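Local coordinates for protein Rab GDP dissociation inhibitor alpha (Naegleria fowleri, PDB 6C87) that probably binds prenylated Rab GTPases in their GDP-bound form, slowing GDP release and carrying them between membranes in soluble complexes, at residues Met41-Tyr46 and Pro295-Glu300; Cys313-Pro318 and Asn385-Lys390. One frame throughout, in Å; residues are numbered along the deposited sequence.

Interaction 1. Residues Met41-Tyr46 and Pro295-Glu300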
ATOM      1  N   MET A  41     -17.437   5.329  27.707  1.00 49.51           N
ATOM      2  CA  MET A  41     -18.100   5.057  28.977  1.00 49.91           C
ATOM      3  C   MET A  41     -17.623   3.736  29.571  1.00 50.86           C
ATOM      4  O   MET A  41     -17.173   2.829  28.862  1.00 47.53           O
ATOM      5  CB  MET A  41     -19.629   5.023  28.815  1.00 54.88           C
ATOM      6  CG  MET A  41     -20.232   6.352  28.393  1.00 63.65           C
ATOM      7  SD  MET A  41     -22.034   6.341  28.310  1.00 68.77           S
ATOM      8  CE  MET A  41     -22.315   5.042  27.115  1.00 68.37           C
ATOM      9  N   ASP A  42     -17.764   3.635  30.893  1.00 48.52           N
ATOM     10  CA  ASP A  42     -17.457   2.422  31.634  1.00 41.84           C
ATOM     11  C   ASP A  42     -18.396   2.355  32.833  1.00 45.35           C
ATOM     12  O   ASP A  42     -18.631   3.364  33.501  1.00 47.85           O
ATOM     13  CB  ASP A  42     -15.978   2.405  32.072  1.00 43.13           C
ATOM     14  CG  ASP A  42     -15.479   1.009  32.481  1.00 49.21           C
ATOM     15  OD1 ASP A  42     -16.184   0.277  33.210  1.00 50.38           O
ATOM     16  OD2 ASP A  42     -14.364   0.641  32.056  1.00 49.92           O
ATOM     17  N   ARG A  43     -18.949   1.164  33.088  1.00 46.31           N
ATOM     18  CA  ARG A  43     -19.840   0.980  34.224  1.00 36.84           C
ATOM     19  C   ARG A  43     -19.113   1.038  35.557  1.00 44.54           C
ATOM     20  O   ARG A  43     -19.754   1.306  36.581  1.00 45.12           O
ATOM     21  CB  ARG A  43     -20.573  -0.354  34.125  1.00 38.45           C
ATOM     22  CG  ARG A  43     -19.662  -1.579  34.195  1.00 38.22           C
ATOM     23  CD  ARG A  43     -20.488  -2.865  34.322  1.00 40.19           C
ATOM     24  NE  ARG A  43     -21.159  -3.239  33.078  1.00 42.87           N
ATOM     25  CZ  ARG A  43     -20.610  -3.965  32.111  1.00 43.73           C
ATOM     26  NH1 ARG A  43     -19.353  -4.403  32.230  1.00 34.95           N
ATOM     27  NH2 ARG A  43     -21.327  -4.241  31.021  1.00 40.59           N
ATOM     28  N   ASN A  44     -17.788   0.780  35.572  1.00 40.52           N
ATOM     29  CA  ASN A  44     -17.031   0.769  36.814  1.00 41.09           C
ATOM     30  C   ASN A  44     -16.558   2.167  37.187  1.00 39.85           C
ATOM     31  O   ASN A  44     -16.426   3.050  36.331  1.00 34.52           O
ATOM     32  CB  ASN A  44     -15.827  -0.163  36.694  1.00 47.58           C
ATOM     33  CG  ASN A  44     -16.218  -1.581  36.363  1.00 51.12           C
ATOM     34  OD1 ASN A  44     -17.211  -2.098  36.877  1.00 58.86           O
ATOM     35  ND2 ASN A  44     -15.434  -2.227  35.508  1.00 46.89           N
ATOM     36  N   PRO A  45     -16.312   2.403  38.477  1.00 47.25           N
ATOM     37  CA  PRO A  45     -15.640   3.640  38.898  1.00 48.08           C
ATOM     38  C   PRO A  45     -14.130   3.627  38.709  1.00 50.55           C
ATOM     39  O   PRO A  45     -13.470   4.588  39.118  1.00 57.58           O
ATOM     40  CB  PRO A  45     -15.997   3.723  40.392  1.00 47.88           C
ATOM     41  CG  PRO A  45     -16.138   2.296  40.810  1.00 44.27           C
ATOM     42  CD  PRO A  45     -16.749   1.584  39.624  1.00 43.04           C
ATOM     43  N   TYR A  46     -13.567   2.577  38.115  1.00 47.39           N
ATOM     44  CA  TYR A  46     -12.133   2.423  37.901  1.00 41.72           C
ATOM     45  C   TYR A  46     -11.882   1.992  36.457  1.00 45.63           C
ATOM     46  O   TYR A  46     -12.804   1.599  35.736  1.00 50.15           O
ATOM     47  CB  TYR A  46     -11.541   1.401  38.886  1.00 30.06           C
ATOM     48  CG  TYR A  46     -12.266   0.069  38.846  1.00 36.02           C
ATOM     49  CD1 TYR A  46     -13.242  -0.237  39.789  1.00 38.21           C
ATOM     50  CD2 TYR A  46     -11.985  -0.878  37.860  1.00 31.81           C
ATOM     51  CE1 TYR A  46     -13.921  -1.445  39.759  1.00 41.76           C
ATOM     52  CE2 TYR A  46     -12.664  -2.098  37.817  1.00 40.85           C
ATOM     53  CZ  TYR A  46     -13.632  -2.376  38.774  1.00 45.87           C
ATOM     54  OH  TYR A  46     -14.319  -3.576  38.751  1.00 41.90           O
ATOM     55  N   PRO A 295     -16.549  -7.921  25.490  1.00 43.92           N
ATOM     56  CA  PRO A 295     -17.671  -8.877  25.496  1.00 42.15           C
ATOM     57  C   PRO A 295     -18.705  -8.676  26.600  1.00 43.11           C
ATOM     58  O   PRO A 295     -19.880  -9.003  26.381  1.00 38.69           O
ATOM     59  CB  PRO A 295     -16.959 -10.230  25.653  1.00 36.68           C
ATOM     60  CG  PRO A 295     -15.653 -10.040  24.997  1.00 36.32           C
ATOM     61  CD  PRO A 295     -15.257  -8.607  25.282  1.00 34.05           C
ATOM     62  N   SER A 296     -18.323  -8.139  27.766  1.00 39.22           N
ATOM     63  CA  SER A 296     -19.253  -8.065  28.893  1.00 37.63           C
ATOM     64  C   SER A 296     -20.450  -7.161  28.619  1.00 44.89           C
ATOM     65  O   SER A 296     -21.469  -7.282  29.305  1.00 54.01           O
ATOM     66  CB  SER A 296     -18.534  -7.591  30.159  1.00 38.32           C
ATOM     67  OG  SER A 296     -18.203  -6.218  30.091  1.00 37.42           O
ATOM     68  N   TYR A 297     -20.352  -6.257  27.649  1.00 45.67           N
ATOM     69  CA  TYR A 297     -21.442  -5.342  27.340  1.00 40.67           C
ATOM     70  C   TYR A 297     -22.446  -5.918  26.355  1.00 46.40           C
ATOM     71  O   TYR A 297     -23.533  -5.351  26.207  1.00 43.94           O
ATOM     72  CB  TYR A 297     -20.889  -4.021  26.784  1.00 41.68           C
ATOM     73  CG  TYR A 297     -20.220  -3.163  27.838  1.00 39.52           C
ATOM     74  CD1 TYR A 297     -20.958  -2.260  28.583  1.00 40.58           C
ATOM     75  CD2 TYR A 297     -18.856  -3.268  28.096  1.00 37.76           C
ATOM     76  CE1 TYR A 297     -20.372  -1.482  29.551  1.00 39.95           C
ATOM     77  CE2 TYR A 297     -18.255  -2.490  29.065  1.00 50.23           C
ATOM     78  CZ  TYR A 297     -19.025  -1.596  29.791  1.00 49.63           C
ATOM     79  OH  TYR A 297     -18.455  -0.811  30.764  1.00 52.49           O
ATOM     80  N   PHE A 298     -22.116  -7.021  25.689  1.00 50.24           N
ATOM     81  CA  PHE A 298     -22.972  -7.623  24.667  1.00 59.29           C
ATOM     82  C   PHE A 298     -23.061  -9.129  24.887  1.00 61.36           C
ATOM     83  O   PHE A 298     -22.573  -9.918  24.068  1.00 56.99           O
ATOM     84  CB  PHE A 298     -22.453  -7.300  23.265  1.00 57.83           C
ATOM     85  CG  PHE A 298     -21.995  -5.883  23.108  1.00 54.83           C
ATOM     86  CD1 PHE A 298     -22.917  -4.865  22.862  1.00 55.22           C
ATOM     87  CD2 PHE A 298     -20.648  -5.561  23.220  1.00 48.86           C
ATOM     88  CE1 PHE A 298     -22.510  -3.547  22.727  1.00 52.27           C
ATOM     89  CE2 PHE A 298     -20.226  -4.247  23.083  1.00 53.03           C
ATOM     90  CZ  PHE A 298     -21.159  -3.234  22.834  1.00 56.93           C
ATOM     91  N   PRO A 299     -23.694  -9.561  25.983  1.00 63.63           N
ATOM     92  CA  PRO A 299     -23.761 -11.006  26.262  1.00 57.52           C
ATOM     93  C   PRO A 299     -24.414 -11.801  25.150  1.00 58.91           C
ATOM     94  O   PRO A 299     -24.020 -12.948  24.906  1.00 65.02           O
ATOM     95  CB  PRO A 299     -24.595 -11.076  27.551  1.00 54.81           C
ATOM     96  CG  PRO A 299     -24.535  -9.702  28.135  1.00 56.92           C
ATOM     97  CD  PRO A 299     -24.455  -8.775  26.968  1.00 60.35           C
ATOM     98  N   GLU A 300     -25.398 -11.225  24.465  1.00 58.01           N
ATOM     99  CA  GLU A 300     -26.109 -11.938  23.415  1.00 56.16           C
ATOM    100  C   GLU A 300     -25.352 -11.970  22.093  1.00 57.70           C
ATOM    101  O   GLU A 300     -25.783 -12.673  21.176  1.00 65.68           O
ATOM    102  CB  GLU A 300     -27.492 -11.319  23.206  1.00 51.46           C
TER
HETATM  103  O   HOH W   1     -16.626  -1.990  32.428  1.00 41.46           O
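At the carboxyl ends of the strands in the Rossmann-like parallel sheet of the GDI fold, R43 reaches across to Y297 and S296. R43 follows strand 38-41, while Y297 and S296 form part of a short 3-10 turn after strand 290-293. Strand 15-18 lies between these two strands, so the contact spans its end, and Y297 also touches L18 there. Arginine suits the place because its flat cation can stack and donate hydrogen bonds at once. The side chain bends at chi3 (73°), which lays the guanidinium over one face of the tyrosine ring in a stacked cation-pi contact. R43 CZ sits 3.8 Å from the centroid of the Y297 ring, and the two planes are only 18° apart. NH2 lies over the CD1-CE1 side of the ring rather than its middle. In the plane of the guanidinium, R43 NH1 donates to S296 OG at 3.0 Å, an almost straight bond that fixes the rotation of the group. The same serine hydroxyl is hydrogen-bonded to D294, whose negative charge would be expected to favour a cation nearby. D42 stands beside the tyrosine tip, its carboxylate turned steeply to the ring. Its OD1 accepts from N44 N at 2.9 Å in an Asx turn that shapes the loop, and OD2 is hydrogen-bonded to T20 in the loop after strand 15-18. Tyrosine, then, offers a ring to the cation and a hydroxyl to the main chain: R43 N donates to Y297 OH over 3.1 Å, with an N-H...O angle of 162°.

Interaction 2. Residues Cys313-Pro318 and Asn385-Lys390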
ATOM      1  N   CYS A 313       1.301 -14.152  42.185  1.00 28.27           N
ATOM      2  CA  CYS A 313       2.182 -14.533  43.282  1.00 33.37           C
ATOM      3  C   CYS A 313       3.058 -13.366  43.703  1.00 35.17           C
ATOM      4  O   CYS A 313       3.718 -12.742  42.863  1.00 38.52           O
ATOM      5  CB  CYS A 313       3.070 -15.719  42.896  1.00 25.37           C
ATOM      6  SG  CYS A 313       2.176 -17.114  42.210  1.00 34.81           S
ATOM      7  N   ILE A 314       3.061 -13.077  45.000  1.00 30.77           N
ATOM      8  CA  ILE A 314       3.983 -12.114  45.585  1.00 36.22           C
ATOM      9  C   ILE A 314       5.182 -12.867  46.143  1.00 39.15           C
ATOM     10  O   ILE A 314       5.035 -13.749  47.003  1.00 42.17           O
ATOM     11  CB  ILE A 314       3.305 -11.271  46.669  1.00 35.26           C
ATOM     12  CG1 ILE A 314       2.119 -10.522  46.050  1.00 26.86           C
ATOM     13  CG2 ILE A 314       4.335 -10.328  47.293  1.00 27.67           C
ATOM     14  CD1 ILE A 314       1.309  -9.702  47.028  1.00 27.79           C
ATOM     15  N   LEU A 315       6.370 -12.504  45.671  1.00 37.12           N
ATOM     16  CA  LEU A 315       7.604 -13.153  46.078  1.00 32.18           C
ATOM     17  C   LEU A 315       8.488 -12.151  46.801  1.00 34.37           C
ATOM     18  O   LEU A 315       8.460 -10.951  46.514  1.00 37.37           O
ATOM     19  CB  LEU A 315       8.352 -13.730  44.866  1.00 34.65           C
ATOM     20  CG  LEU A 315       7.542 -14.572  43.873  1.00 29.58           C
ATOM     21  CD1 LEU A 315       8.419 -15.062  42.736  1.00 34.59           C
ATOM     22  CD2 LEU A 315       6.907 -15.755  44.590  1.00 26.99           C
ATOM     23  N   SER A 316       9.276 -12.660  47.742  1.00 37.90           N
ATOM     24  CA  SER A 316      10.307 -11.888  48.420  1.00 36.96           C
ATOM     25  C   SER A 316      11.698 -12.278  47.934  1.00 34.81           C
ATOM     26  O   SER A 316      12.688 -12.127  48.655  1.00 36.66           O
ATOM     27  CB  SER A 316      10.189 -12.065  49.930  1.00 30.72           C
ATOM     28  OG  SER A 316       9.142 -11.257  50.432  1.00 34.62           O
ATOM     29  N   HIS A 317      11.781 -12.779  46.704  1.00 31.73           N
ATOM     30  CA  HIS A 317      13.027 -13.286  46.153  1.00 37.10           C
ATOM     31  C   HIS A 317      12.895 -13.333  44.641  1.00 34.75           C
ATOM     32  O   HIS A 317      11.787 -13.503  44.128  1.00 34.40           O
ATOM     33  CB  HIS A 317      13.344 -14.687  46.704  1.00 29.48           C
ATOM     34  CG  HIS A 317      12.321 -15.717  46.345  1.00 29.87           C
ATOM     35  ND1 HIS A 317      12.313 -16.367  45.129  1.00 32.00           N
ATOM     36  CD2 HIS A 317      11.262 -16.202  47.037  1.00 36.13           C
ATOM     37  CE1 HIS A 317      11.292 -17.204  45.085  1.00 33.80           C
ATOM     38  NE2 HIS A 317      10.640 -17.126  46.232  1.00 34.71           N
ATOM     39  N   PRO A 318      13.989 -13.196  43.906  1.00 38.50           N
ATOM     40  CA  PRO A 318      13.919 -13.419  42.462  1.00 42.09           C
ATOM     41  C   PRO A 318      13.685 -14.896  42.172  1.00 41.95           C
ATOM     42  O   PRO A 318      13.868 -15.771  43.019  1.00 39.31           O
ATOM     43  CB  PRO A 318      15.296 -12.970  41.963  1.00 41.06           C
ATOM     44  CG  PRO A 318      16.199 -13.256  43.127  1.00 35.79           C
ATOM     45  CD  PRO A 318      15.373 -12.966  44.363  1.00 34.88           C
ATOM     46  N   ASN A 385       8.446 -21.231  44.605  1.00 36.95           N
ATOM     47  CA  ASN A 385       8.407 -21.339  46.056  1.00 37.40           C
ATOM     48  C   ASN A 385       9.725 -20.877  46.668  1.00 44.82           C
ATOM     49  O   ASN A 385      10.794 -21.102  46.087  1.00 43.47           O
ATOM     50  CB  ASN A 385       8.110 -22.777  46.472  1.00 38.34           C
ATOM     51  CG  ASN A 385       6.646 -23.130  46.314  1.00 48.03           C
ATOM     52  OD1 ASN A 385       5.766 -22.329  46.642  1.00 48.84           O
ATOM     53  ND2 ASN A 385       6.376 -24.326  45.795  1.00 52.76           N
ATOM     54  N   PRO A 386       9.691 -20.236  47.845  1.00 41.56           N
ATOM     55  CA  PRO A 386       8.464 -19.973  48.614  1.00 38.07           C
ATOM     56  C   PRO A 386       7.642 -18.773  48.122  1.00 42.04           C
ATOM     57  O   PRO A 386       8.216 -17.793  47.654  1.00 38.05           O
ATOM     58  CB  PRO A 386       8.989 -19.718  50.032  1.00 36.98           C
ATOM     59  CG  PRO A 386      10.391 -19.263  49.860  1.00 36.55           C
ATOM     60  CD  PRO A 386      10.901 -19.743  48.523  1.00 31.45           C
ATOM     61  N   ILE A 387       6.316 -18.852  48.254  1.00 44.18           N
ATOM     62  CA  ILE A 387       5.395 -17.808  47.808  1.00 35.26           C
ATOM     63  C   ILE A 387       4.743 -17.159  49.026  1.00 33.77           C
ATOM     64  O   ILE A 387       4.107 -17.843  49.836  1.00 30.95           O
ATOM     65  CB  ILE A 387       4.333 -18.376  46.848  1.00 34.04           C
ATOM     66  CG1 ILE A 387       5.003 -18.969  45.603  1.00 35.94           C
ATOM     67  CG2 ILE A 387       3.317 -17.307  46.465  1.00 33.71           C
ATOM     68  CD1 ILE A 387       4.052 -19.694  44.680  1.00 27.78           C
ATOM     69  N   ASP A 388       4.861 -15.829  49.128  1.00 33.25           N
ATOM     70  CA  ASP A 388       4.314 -15.116  50.282  1.00 30.62           C
ATOM     71  C   ASP A 388       2.794 -15.093  50.246  1.00 40.53           C
ATOM     72  O   ASP A 388       2.133 -15.360  51.257  1.00 51.52           O
ATOM     73  CB  ASP A 388       4.856 -13.686  50.324  1.00 41.27           C
ATOM     74  CG  ASP A 388       6.307 -13.607  50.761  1.00 43.03           C
ATOM     75  OD1 ASP A 388       6.953 -14.656  51.000  1.00 44.35           O
ATOM     76  OD2 ASP A 388       6.803 -12.467  50.857  1.00 45.68           O
ATOM     77  N   GLU A 389       2.227 -14.729  49.101  1.00 35.11           N
ATOM     78  CA  GLU A 389       0.791 -14.669  48.877  1.00 41.87           C
ATOM     79  C   GLU A 389       0.489 -15.093  47.456  1.00 37.71           C
ATOM     80  O   GLU A 389       1.258 -14.802  46.532  1.00 33.01           O
ATOM     81  CB  GLU A 389       0.185 -13.278  49.124  1.00 43.09           C
ATOM     82  CG  GLU A 389       0.023 -12.916  50.574  1.00 51.30           C
ATOM     83  CD  GLU A 389      -1.071 -13.716  51.257  1.00 52.47           C
ATOM     84  OE1 GLU A 389      -1.836 -14.414  50.551  1.00 46.33           O
ATOM     85  OE2 GLU A 389      -1.176 -13.622  52.500  1.00 57.42           O
ATOM     86  N   LYS A 390      -0.621 -15.812  47.305  1.00 37.75           N
ATOM     87  CA  LYS A 390      -1.039 -16.365  46.028  1.00 34.84           C
ATOM     88  C   LYS A 390      -2.522 -16.076  45.820  1.00 38.11           C
ATOM     89  O   LYS A 390      -3.344 -16.344  46.706  1.00 33.38           O
ATOM     90  CB  LYS A 390      -0.748 -17.870  45.998  1.00 34.91           C
ATOM     91  CG  LYS A 390      -1.082 -18.541  44.705  1.00 45.52           C
ATOM     92  CD  LYS A 390      -0.895 -20.048  44.772  1.00 51.38           C
ATOM     93  CE  LYS A 390      -1.602 -20.644  45.980  1.00 47.10           C
ATOM     94  NZ  LYS A 390      -1.941 -22.065  45.729  1.00 49.24           N
TER
HETATM   95  O   HOH W   2       8.789 -15.091  48.669  1.00 34.88           O
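D388 meets both I314 and S316 where two antiparallel strands part. Its CB lies 3.3 Å from I314 O, the carbonyl that also accepts from D388 N at 3.0 Å. CG stands anti to the carbonyl carbon (chi1 -74°), turning the carboxylate toward the serine. At the tip, S316 OG donates to D388 OD2 over 2.7 Å, on the syn side of the carboxylate, while OD1 accepts from a water. That water also accepts from S316 N and donates to P386 O, filling in for direct backbone pairing; a short acidic side chain suits this place by serving both. P386 follows a cis peptide bond, and its carbonyl accepts a second bond, from H317 NE2 at 2.9 Å, close to the imidazole plane. The other ring nitrogen, ND1, donates to P318 O, so both act as donors, consistent with a protonated imidazole. Next to these polar contacts, branched I387 spreads between two apolar partners: CG2 packs on C313 CB, and CG1 on L315 CD2. I314 N donates to E389 O at 2.9 Å; C313 and K390 form the neighbouring non-hydrogen-bonded pair further into the sheet, an antiparallel pairing of strands 302-315 and 389-400 within the mixed sheet.

Interaction 1 and interaction 2 lie about 33 Å apart between centres and about 18 Å between nearest atoms, without touching. They come in series along the chain: interaction 1 closes at 295-300, then strand 302-315 leads to 313-318, where interaction 2 opens. This strand thus leads the chain from the loop after inner strand 290-293 of the parallel sheet into the mixed sheet, where it lies between strands 360-367 and 389-400. Strand 389-400 continues from interaction 2, and the chain later returns to the parallel sheet as strand 409-411, on which F298 packs. Helix 56-64, which comes after 41-46, touches I314 and E389. The two sheets are therefore tied together by repeated passages of the chain.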